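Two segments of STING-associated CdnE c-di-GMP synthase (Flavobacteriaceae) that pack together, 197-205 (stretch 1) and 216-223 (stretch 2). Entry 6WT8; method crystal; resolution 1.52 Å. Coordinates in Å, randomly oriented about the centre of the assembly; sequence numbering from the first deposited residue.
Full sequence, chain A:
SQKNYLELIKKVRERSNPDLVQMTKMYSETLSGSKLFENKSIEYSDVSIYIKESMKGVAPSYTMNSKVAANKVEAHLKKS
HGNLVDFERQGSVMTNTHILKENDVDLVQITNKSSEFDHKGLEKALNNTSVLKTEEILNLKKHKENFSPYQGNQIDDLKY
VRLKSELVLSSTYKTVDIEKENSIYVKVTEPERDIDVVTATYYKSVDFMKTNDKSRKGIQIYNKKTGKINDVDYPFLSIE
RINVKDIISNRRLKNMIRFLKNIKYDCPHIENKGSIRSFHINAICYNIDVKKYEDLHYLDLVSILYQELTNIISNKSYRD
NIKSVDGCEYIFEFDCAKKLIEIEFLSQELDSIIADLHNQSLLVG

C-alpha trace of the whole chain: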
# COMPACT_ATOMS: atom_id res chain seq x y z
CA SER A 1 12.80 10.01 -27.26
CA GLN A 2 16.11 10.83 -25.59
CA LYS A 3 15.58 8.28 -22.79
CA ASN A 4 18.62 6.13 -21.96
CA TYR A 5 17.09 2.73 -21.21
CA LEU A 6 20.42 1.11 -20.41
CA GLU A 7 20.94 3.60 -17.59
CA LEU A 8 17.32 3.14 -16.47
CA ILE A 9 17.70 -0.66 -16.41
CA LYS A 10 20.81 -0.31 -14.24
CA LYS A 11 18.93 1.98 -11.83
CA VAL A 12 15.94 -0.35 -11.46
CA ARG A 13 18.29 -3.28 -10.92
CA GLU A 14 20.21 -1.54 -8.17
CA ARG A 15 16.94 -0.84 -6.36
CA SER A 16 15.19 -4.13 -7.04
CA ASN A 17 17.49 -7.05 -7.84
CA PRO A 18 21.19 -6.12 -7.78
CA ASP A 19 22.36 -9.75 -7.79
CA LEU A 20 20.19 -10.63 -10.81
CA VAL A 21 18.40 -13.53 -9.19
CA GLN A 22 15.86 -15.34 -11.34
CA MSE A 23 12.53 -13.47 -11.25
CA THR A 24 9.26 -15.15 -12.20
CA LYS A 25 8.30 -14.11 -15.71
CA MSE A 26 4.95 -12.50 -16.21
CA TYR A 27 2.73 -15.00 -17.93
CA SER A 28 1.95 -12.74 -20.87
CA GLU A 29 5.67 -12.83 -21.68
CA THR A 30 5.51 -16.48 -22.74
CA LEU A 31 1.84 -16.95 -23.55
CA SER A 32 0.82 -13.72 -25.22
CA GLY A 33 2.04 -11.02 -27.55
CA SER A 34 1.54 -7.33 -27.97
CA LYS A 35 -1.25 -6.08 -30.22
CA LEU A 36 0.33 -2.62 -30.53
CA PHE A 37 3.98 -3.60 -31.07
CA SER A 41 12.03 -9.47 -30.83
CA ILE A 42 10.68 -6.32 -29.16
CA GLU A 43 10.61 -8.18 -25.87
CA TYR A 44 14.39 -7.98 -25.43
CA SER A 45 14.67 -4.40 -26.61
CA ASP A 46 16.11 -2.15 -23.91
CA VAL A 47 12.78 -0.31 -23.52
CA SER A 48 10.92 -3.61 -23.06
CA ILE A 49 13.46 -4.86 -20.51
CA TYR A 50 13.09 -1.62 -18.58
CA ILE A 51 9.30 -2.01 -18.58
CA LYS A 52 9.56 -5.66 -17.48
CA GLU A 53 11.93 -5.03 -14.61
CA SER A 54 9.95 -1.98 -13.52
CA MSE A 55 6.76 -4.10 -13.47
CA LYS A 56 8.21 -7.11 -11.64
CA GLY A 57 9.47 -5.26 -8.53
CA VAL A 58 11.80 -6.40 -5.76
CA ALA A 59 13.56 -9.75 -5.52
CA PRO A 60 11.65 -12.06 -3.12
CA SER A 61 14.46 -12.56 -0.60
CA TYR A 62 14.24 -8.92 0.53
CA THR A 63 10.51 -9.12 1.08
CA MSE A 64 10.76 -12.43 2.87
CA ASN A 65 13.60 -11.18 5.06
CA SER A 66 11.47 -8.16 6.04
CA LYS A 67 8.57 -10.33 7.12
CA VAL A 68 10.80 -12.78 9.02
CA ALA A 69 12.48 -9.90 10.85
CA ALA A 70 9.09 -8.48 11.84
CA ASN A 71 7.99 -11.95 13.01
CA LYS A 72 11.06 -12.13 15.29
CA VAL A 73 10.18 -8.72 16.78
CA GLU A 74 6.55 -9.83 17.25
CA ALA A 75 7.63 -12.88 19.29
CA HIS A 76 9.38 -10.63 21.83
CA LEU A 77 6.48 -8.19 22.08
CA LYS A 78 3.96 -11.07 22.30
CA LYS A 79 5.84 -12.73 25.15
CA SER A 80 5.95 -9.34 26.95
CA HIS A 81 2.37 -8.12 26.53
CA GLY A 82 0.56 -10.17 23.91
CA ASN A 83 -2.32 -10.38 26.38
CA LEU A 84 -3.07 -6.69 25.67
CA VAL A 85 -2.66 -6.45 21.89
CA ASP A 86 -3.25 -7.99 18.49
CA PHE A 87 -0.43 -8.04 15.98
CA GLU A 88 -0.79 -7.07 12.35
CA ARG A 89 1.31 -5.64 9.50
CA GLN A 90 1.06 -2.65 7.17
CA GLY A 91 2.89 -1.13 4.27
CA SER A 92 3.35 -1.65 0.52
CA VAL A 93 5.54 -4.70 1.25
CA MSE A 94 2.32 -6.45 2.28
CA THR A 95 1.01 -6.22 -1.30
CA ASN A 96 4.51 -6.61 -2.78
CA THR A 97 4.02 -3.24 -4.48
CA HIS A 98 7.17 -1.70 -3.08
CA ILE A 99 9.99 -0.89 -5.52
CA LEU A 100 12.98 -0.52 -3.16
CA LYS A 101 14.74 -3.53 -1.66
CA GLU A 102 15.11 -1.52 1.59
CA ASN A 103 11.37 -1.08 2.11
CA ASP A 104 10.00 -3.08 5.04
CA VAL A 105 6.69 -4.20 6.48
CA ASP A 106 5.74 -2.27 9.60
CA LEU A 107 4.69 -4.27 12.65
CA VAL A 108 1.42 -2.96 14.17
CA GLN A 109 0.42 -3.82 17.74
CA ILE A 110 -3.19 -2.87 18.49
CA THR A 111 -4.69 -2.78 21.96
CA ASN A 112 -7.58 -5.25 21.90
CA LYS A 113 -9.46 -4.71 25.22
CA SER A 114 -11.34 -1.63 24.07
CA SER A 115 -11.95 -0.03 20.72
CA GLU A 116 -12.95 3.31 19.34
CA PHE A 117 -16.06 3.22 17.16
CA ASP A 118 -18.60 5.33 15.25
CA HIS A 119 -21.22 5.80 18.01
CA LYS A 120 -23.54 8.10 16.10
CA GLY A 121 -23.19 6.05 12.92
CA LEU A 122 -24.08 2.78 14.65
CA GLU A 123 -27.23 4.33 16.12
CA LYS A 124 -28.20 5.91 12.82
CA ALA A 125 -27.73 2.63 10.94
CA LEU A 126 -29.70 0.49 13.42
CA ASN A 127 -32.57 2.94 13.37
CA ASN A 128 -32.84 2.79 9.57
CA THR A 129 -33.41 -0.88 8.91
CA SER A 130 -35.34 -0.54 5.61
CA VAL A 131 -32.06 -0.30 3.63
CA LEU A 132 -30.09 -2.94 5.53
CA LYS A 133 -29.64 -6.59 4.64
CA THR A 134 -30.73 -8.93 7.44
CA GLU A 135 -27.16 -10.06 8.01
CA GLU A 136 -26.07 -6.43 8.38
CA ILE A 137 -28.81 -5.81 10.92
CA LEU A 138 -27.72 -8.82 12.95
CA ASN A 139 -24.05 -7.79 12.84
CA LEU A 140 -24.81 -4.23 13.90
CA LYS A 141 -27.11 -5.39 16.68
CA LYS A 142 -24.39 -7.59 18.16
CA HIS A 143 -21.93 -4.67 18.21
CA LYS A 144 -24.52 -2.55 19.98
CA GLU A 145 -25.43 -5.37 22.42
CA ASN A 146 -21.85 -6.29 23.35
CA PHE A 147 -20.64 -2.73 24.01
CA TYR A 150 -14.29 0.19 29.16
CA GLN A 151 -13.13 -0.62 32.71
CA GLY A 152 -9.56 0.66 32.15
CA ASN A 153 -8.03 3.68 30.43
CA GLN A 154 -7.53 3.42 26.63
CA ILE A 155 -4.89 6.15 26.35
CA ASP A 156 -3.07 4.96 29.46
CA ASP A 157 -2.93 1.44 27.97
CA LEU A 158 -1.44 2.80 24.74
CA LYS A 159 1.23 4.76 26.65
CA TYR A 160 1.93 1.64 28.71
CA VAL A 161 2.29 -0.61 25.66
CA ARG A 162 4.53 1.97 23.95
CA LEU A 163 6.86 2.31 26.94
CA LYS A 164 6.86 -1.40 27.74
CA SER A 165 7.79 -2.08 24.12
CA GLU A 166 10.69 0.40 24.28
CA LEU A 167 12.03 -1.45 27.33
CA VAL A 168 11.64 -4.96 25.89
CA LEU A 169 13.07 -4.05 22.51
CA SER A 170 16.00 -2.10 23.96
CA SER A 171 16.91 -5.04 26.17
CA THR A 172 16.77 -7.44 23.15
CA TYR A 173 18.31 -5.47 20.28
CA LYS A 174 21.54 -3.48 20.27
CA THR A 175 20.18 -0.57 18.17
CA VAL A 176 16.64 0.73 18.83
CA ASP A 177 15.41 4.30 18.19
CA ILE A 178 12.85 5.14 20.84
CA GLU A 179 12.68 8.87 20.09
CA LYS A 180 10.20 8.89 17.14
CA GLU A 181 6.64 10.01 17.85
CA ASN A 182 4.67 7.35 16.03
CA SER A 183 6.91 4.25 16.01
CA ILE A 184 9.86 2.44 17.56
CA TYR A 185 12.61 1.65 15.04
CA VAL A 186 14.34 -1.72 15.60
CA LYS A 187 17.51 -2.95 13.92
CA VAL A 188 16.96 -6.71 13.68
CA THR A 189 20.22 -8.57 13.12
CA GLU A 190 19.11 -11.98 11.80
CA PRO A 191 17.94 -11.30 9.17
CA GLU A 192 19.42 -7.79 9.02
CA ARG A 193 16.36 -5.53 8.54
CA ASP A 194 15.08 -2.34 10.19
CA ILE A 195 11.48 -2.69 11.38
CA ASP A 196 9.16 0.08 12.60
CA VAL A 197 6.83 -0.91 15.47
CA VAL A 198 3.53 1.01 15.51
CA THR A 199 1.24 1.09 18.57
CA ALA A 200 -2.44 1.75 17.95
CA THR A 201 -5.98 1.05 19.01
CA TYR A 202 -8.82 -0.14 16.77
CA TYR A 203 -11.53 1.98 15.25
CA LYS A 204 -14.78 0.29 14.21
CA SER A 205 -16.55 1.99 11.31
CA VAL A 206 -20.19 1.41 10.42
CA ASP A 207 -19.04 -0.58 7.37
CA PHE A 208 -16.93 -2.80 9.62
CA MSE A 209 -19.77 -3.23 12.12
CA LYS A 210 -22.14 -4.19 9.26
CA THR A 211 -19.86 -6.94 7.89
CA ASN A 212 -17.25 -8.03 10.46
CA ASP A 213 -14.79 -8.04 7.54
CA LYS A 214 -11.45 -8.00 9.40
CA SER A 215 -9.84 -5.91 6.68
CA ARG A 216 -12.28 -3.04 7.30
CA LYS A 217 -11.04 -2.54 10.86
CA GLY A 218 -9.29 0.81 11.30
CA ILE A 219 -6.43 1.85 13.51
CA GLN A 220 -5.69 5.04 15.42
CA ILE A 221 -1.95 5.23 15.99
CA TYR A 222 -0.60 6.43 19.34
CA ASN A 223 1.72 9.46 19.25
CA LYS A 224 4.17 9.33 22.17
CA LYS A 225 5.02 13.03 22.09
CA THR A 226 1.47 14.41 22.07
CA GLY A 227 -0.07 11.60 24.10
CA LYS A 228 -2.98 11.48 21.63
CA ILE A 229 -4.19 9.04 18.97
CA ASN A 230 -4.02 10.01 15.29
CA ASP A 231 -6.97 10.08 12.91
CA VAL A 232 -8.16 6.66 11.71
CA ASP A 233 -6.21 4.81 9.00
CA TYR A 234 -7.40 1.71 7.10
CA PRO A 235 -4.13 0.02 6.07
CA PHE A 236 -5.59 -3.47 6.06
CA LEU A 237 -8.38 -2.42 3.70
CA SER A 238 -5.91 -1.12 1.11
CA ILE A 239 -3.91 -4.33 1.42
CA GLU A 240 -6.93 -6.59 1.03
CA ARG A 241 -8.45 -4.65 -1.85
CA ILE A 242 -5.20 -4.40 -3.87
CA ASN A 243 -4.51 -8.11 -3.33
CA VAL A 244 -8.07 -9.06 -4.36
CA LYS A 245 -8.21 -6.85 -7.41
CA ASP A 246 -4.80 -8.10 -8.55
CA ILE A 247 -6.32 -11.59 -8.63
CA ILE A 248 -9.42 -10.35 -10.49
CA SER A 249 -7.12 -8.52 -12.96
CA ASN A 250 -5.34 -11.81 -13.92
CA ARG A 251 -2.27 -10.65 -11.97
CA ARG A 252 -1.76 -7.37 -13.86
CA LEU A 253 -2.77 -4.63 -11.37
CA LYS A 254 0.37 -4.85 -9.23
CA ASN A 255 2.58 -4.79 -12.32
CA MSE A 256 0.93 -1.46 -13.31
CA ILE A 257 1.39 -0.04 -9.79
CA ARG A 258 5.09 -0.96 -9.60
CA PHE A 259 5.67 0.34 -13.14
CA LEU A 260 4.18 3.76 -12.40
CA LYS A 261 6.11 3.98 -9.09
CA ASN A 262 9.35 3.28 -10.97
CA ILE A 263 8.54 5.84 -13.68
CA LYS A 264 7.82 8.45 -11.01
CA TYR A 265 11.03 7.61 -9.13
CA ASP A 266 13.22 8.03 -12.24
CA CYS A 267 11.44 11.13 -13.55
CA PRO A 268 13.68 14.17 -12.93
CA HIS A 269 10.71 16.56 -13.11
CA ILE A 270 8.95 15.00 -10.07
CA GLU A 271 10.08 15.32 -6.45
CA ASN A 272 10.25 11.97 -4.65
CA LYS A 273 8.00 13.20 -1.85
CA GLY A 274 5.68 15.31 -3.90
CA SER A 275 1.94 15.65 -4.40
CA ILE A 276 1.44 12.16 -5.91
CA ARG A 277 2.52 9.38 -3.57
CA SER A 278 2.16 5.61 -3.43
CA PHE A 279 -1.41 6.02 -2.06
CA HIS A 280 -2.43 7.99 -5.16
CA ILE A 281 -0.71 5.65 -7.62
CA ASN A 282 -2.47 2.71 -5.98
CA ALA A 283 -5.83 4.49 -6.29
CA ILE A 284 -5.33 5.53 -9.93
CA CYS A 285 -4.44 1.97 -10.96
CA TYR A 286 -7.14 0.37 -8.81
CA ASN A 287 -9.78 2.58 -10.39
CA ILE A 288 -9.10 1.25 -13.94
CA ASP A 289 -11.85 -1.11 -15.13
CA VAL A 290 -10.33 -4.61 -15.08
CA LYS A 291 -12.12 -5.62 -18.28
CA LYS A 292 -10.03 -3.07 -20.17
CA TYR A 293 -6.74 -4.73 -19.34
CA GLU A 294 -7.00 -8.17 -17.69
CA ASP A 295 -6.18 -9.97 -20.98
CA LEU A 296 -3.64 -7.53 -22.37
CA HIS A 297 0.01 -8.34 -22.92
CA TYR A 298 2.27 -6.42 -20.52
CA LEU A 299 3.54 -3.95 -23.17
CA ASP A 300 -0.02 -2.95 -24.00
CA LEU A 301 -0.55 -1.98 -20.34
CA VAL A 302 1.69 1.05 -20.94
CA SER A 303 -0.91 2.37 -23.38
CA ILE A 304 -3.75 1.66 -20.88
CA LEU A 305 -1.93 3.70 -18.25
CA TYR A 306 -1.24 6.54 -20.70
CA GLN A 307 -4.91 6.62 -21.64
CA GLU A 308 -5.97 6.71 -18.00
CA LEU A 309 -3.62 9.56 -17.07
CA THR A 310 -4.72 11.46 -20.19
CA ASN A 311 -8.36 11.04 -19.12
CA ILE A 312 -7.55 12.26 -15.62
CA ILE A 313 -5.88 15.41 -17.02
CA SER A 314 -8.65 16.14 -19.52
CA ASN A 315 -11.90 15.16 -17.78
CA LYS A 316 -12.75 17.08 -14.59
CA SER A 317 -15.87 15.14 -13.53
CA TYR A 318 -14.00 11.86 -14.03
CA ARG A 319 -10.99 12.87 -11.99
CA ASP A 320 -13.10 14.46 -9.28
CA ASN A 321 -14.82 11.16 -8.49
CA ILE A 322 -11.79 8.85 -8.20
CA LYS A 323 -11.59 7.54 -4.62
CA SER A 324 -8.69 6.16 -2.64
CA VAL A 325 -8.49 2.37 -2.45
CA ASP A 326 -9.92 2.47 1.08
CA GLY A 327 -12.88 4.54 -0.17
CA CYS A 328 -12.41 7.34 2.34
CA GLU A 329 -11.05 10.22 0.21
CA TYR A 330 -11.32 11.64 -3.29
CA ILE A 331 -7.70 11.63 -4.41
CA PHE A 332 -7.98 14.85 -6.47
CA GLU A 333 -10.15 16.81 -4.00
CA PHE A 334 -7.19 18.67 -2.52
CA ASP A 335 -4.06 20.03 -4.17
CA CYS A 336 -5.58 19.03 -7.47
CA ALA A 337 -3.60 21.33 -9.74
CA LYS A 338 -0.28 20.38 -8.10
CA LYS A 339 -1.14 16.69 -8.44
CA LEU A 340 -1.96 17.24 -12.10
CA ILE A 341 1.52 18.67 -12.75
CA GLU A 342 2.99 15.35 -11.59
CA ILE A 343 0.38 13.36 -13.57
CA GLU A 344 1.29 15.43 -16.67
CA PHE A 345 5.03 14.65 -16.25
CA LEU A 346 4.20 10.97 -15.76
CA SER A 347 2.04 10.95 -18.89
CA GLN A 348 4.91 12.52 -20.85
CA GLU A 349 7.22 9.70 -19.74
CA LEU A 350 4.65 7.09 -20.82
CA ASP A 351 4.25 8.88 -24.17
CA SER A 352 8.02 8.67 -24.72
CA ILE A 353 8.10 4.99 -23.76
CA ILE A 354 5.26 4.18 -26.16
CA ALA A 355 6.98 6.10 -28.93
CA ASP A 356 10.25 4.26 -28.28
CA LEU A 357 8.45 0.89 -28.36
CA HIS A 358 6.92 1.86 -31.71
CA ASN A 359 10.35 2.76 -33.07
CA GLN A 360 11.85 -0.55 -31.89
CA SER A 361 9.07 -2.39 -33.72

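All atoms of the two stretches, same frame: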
# COMPACT_ATOMS: atom_id res chain seq x y z
N VAL A 197 7.87 -0.35 14.61
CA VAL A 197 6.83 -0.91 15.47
C VAL A 197 5.85 0.20 15.81
O VAL A 197 6.23 1.18 16.45
CB VAL A 197 7.46 -1.49 16.76
CG1 VAL A 197 6.41 -1.90 17.74
CG2 VAL A 197 8.37 -2.68 16.40
N VAL A 198 4.61 0.04 15.35
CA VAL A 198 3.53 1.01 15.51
C VAL A 198 2.60 0.50 16.60
O VAL A 198 2.27 -0.69 16.61
CB VAL A 198 2.81 1.14 14.16
CG1 VAL A 198 1.70 2.14 14.21
CG2 VAL A 198 3.87 1.56 13.10
N THR A 199 2.17 1.40 17.49
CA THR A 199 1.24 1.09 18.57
C THR A 199 -0.05 1.86 18.31
O THR A 199 -0.00 3.08 18.08
CB THR A 199 1.84 1.45 19.92
OG1 THR A 199 3.12 0.81 20.05
CG2 THR A 199 0.93 1.10 21.09
N ALA A 200 -1.18 1.16 18.35
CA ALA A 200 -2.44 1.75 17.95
C ALA A 200 -3.58 1.12 18.72
O ALA A 200 -3.42 0.11 19.40
CB ALA A 200 -2.65 1.52 16.45
N THR A 201 -4.76 1.73 18.61
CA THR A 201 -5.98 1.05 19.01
C THR A 201 -6.88 0.88 17.78
O THR A 201 -6.65 1.49 16.74
CB THR A 201 -6.67 1.85 20.12
OG1 THR A 201 -7.77 1.07 20.66
CG2 THR A 201 -7.20 3.17 19.60
N TYR A 202 -7.90 0.03 17.90
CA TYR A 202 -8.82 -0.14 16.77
C TYR A 202 -9.84 0.99 16.70
O TYR A 202 -10.23 1.58 17.70
CB TYR A 202 -9.62 -1.44 16.89
CG TYR A 202 -8.86 -2.69 16.61
CD1 TYR A 202 -8.33 -2.91 15.36
CD2 TYR A 202 -8.67 -3.63 17.64
CE1 TYR A 202 -7.64 -4.10 15.06
CE2 TYR A 202 -7.97 -4.81 17.37
CZ TYR A 202 -7.47 -5.03 16.09
OH TYR A 202 -6.77 -6.21 15.76
N TYR A 203 -10.35 1.17 15.48
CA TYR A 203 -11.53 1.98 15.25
C TYR A 203 -12.50 1.18 14.40
O TYR A 203 -12.14 0.71 13.30
CB TYR A 203 -11.17 3.29 14.54
CG TYR A 203 -12.39 4.14 14.24
CD1 TYR A 203 -12.87 5.01 15.18
CD2 TYR A 203 -13.02 4.05 13.01
CE1 TYR A 203 -13.99 5.81 14.93
CE2 TYR A 203 -14.16 4.82 12.73
CZ TYR A 203 -14.62 5.71 13.70
OH TYR A 203 -15.74 6.51 13.46
N LYS A 204 -13.72 1.03 14.92
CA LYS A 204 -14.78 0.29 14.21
C LYS A 204 -15.70 1.25 13.47
O LYS A 204 -16.47 2.00 14.10
CB LYS A 204 -15.58 -0.56 15.20
CG LYS A 204 -14.74 -1.63 15.86
CD LYS A 204 -15.55 -2.45 16.90
CE LYS A 204 -14.55 -3.30 17.72
NZ LYS A 204 -15.13 -3.88 18.99
N SER A 205 -15.63 1.20 12.13
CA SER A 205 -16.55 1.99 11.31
C SER A 205 -17.90 1.29 11.20
O SER A 205 -18.06 0.13 11.55
CB SER A 205 -15.98 2.18 9.92
OG SER A 205 -15.92 0.91 9.27
N ARG A 216 -11.68 -4.37 7.16
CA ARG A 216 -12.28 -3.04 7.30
C ARG A 216 -12.01 -2.42 8.66
O ARG A 216 -12.39 -1.28 8.87
CB ARG A 216 -13.77 -3.12 7.09
CG ARG A 216 -14.17 -3.54 5.67
CD ARG A 216 -15.69 -3.65 5.62
NE ARG A 216 -16.24 -4.29 4.41
CZ ARG A 216 -16.60 -3.61 3.33
NH1 ARG A 216 -16.45 -2.28 3.27
NH2 ARG A 216 -17.15 -4.28 2.31
N LYS A 217 -11.36 -3.13 9.56
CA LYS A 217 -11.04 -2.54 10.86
C LYS A 217 -9.99 -1.45 10.70
O LYS A 217 -9.00 -1.63 9.98
CB LYS A 217 -10.53 -3.61 11.82
CG LYS A 217 -11.54 -4.64 12.19
CD LYS A 217 -11.04 -5.59 13.27
CE LYS A 217 -10.86 -4.84 14.55
NZ LYS A 217 -11.84 -5.03 15.65
N GLY A 218 -10.21 -0.30 11.37
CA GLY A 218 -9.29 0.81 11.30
C GLY A 218 -8.36 0.83 12.50
O GLY A 218 -8.58 0.12 13.50
N ILE A 219 -7.28 1.60 12.35
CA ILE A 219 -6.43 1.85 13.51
C ILE A 219 -6.28 3.34 13.74
O ILE A 219 -6.31 4.16 12.82
CB ILE A 219 -5.05 1.18 13.39
CG1 ILE A 219 -4.27 1.67 12.14
CG2 ILE A 219 -5.20 -0.37 13.38
CD1 ILE A 219 -2.85 1.11 12.07
N GLN A 220 -6.05 3.68 15.01
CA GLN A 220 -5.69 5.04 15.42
C GLN A 220 -4.37 4.91 16.15
O GLN A 220 -4.30 4.35 17.24
CB GLN A 220 -6.78 5.69 16.30
CG GLN A 220 -8.05 5.96 15.51
CD GLN A 220 -9.04 6.82 16.25
OE1 GLN A 220 -10.05 6.31 16.75
NE2 GLN A 220 -8.77 8.15 16.34
N ILE A 221 -3.32 5.41 15.51
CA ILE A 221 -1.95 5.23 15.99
C ILE A 221 -1.66 6.17 17.15
O ILE A 221 -1.94 7.37 17.09
CB ILE A 221 -0.99 5.48 14.82
CG1 ILE A 221 -1.18 4.33 13.82
CG2 ILE A 221 0.48 5.46 15.26
CD1 ILE A 221 -0.46 4.56 12.46
N TYR A 222 -1.00 5.64 18.19
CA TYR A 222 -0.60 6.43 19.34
C TYR A 222 0.66 7.26 19.09
O TYR A 222 1.68 6.72 18.65
CB TYR A 222 -0.35 5.50 20.53
CG TYR A 222 0.04 6.25 21.80
CD1 TYR A 222 -0.85 7.08 22.42
CD2 TYR A 222 1.31 6.14 22.31
CE1 TYR A 222 -0.52 7.79 23.59
CE2 TYR A 222 1.66 6.83 23.48
CZ TYR A 222 0.75 7.68 24.08
OH TYR A 222 1.10 8.36 25.25
N ASN A 223 0.59 8.55 19.36
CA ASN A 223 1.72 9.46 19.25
C ASN A 223 2.31 9.69 20.63
O ASN A 223 1.63 10.21 21.52
CB ASN A 223 1.24 10.79 18.66
CG ASN A 223 2.40 11.79 18.48
OD1 ASN A 223 3.16 12.04 19.39
ND2 ASN A 223 2.53 12.32 17.26
O HOH W 1 2.94 4.22 17.66
O HOH W 2 -13.48 -0.10 11.10
O HOH W 3 -14.06 0.42 7.40

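What forms the apolar centre? Ala 200 and Ile 221 sit opposite each other as a non-hydrogen-bonded antiparallel pair with side chains on the same face of the sheet, Ala 200 CA lying 4.0 Å from Ile 221 CA. Ala 200 CB also lies 3.9 Å from Ile 219 CB, while Val 198 CG1 packs 3.6 Å from Ile 221 CG1.

What holds the strands in register? Five antiparallel backbone hydrogen bonds do. Thr 201 and Gln 220 form a reciprocal pair, Thr 201 N to Gln 220 O at 3.0 Å and Gln 220 N to Thr 201 O at 2.9 Å; Tyr 203 and Gly 218 repeat the pattern, and Tyr 222 N donates to Thr 199 O at 2.8 Å.

How does Lys 217 meet an aromatic ring? Its side chain folds over one face of Tyr 202, with Lys 217 CE 3.3 Å from Tyr 202 CD1. Lys 217 NZ lies nearly along the ring normal, a cation-pi arrangement in which the charge faces the pi cloud.

How is the polar edge closed where the strands part? Water takes over: one molecule donates to Tyr 203 O and Arg 216 O and accepts from Ser 205 N, and a second joins Ser 205 OG to Arg 216 O.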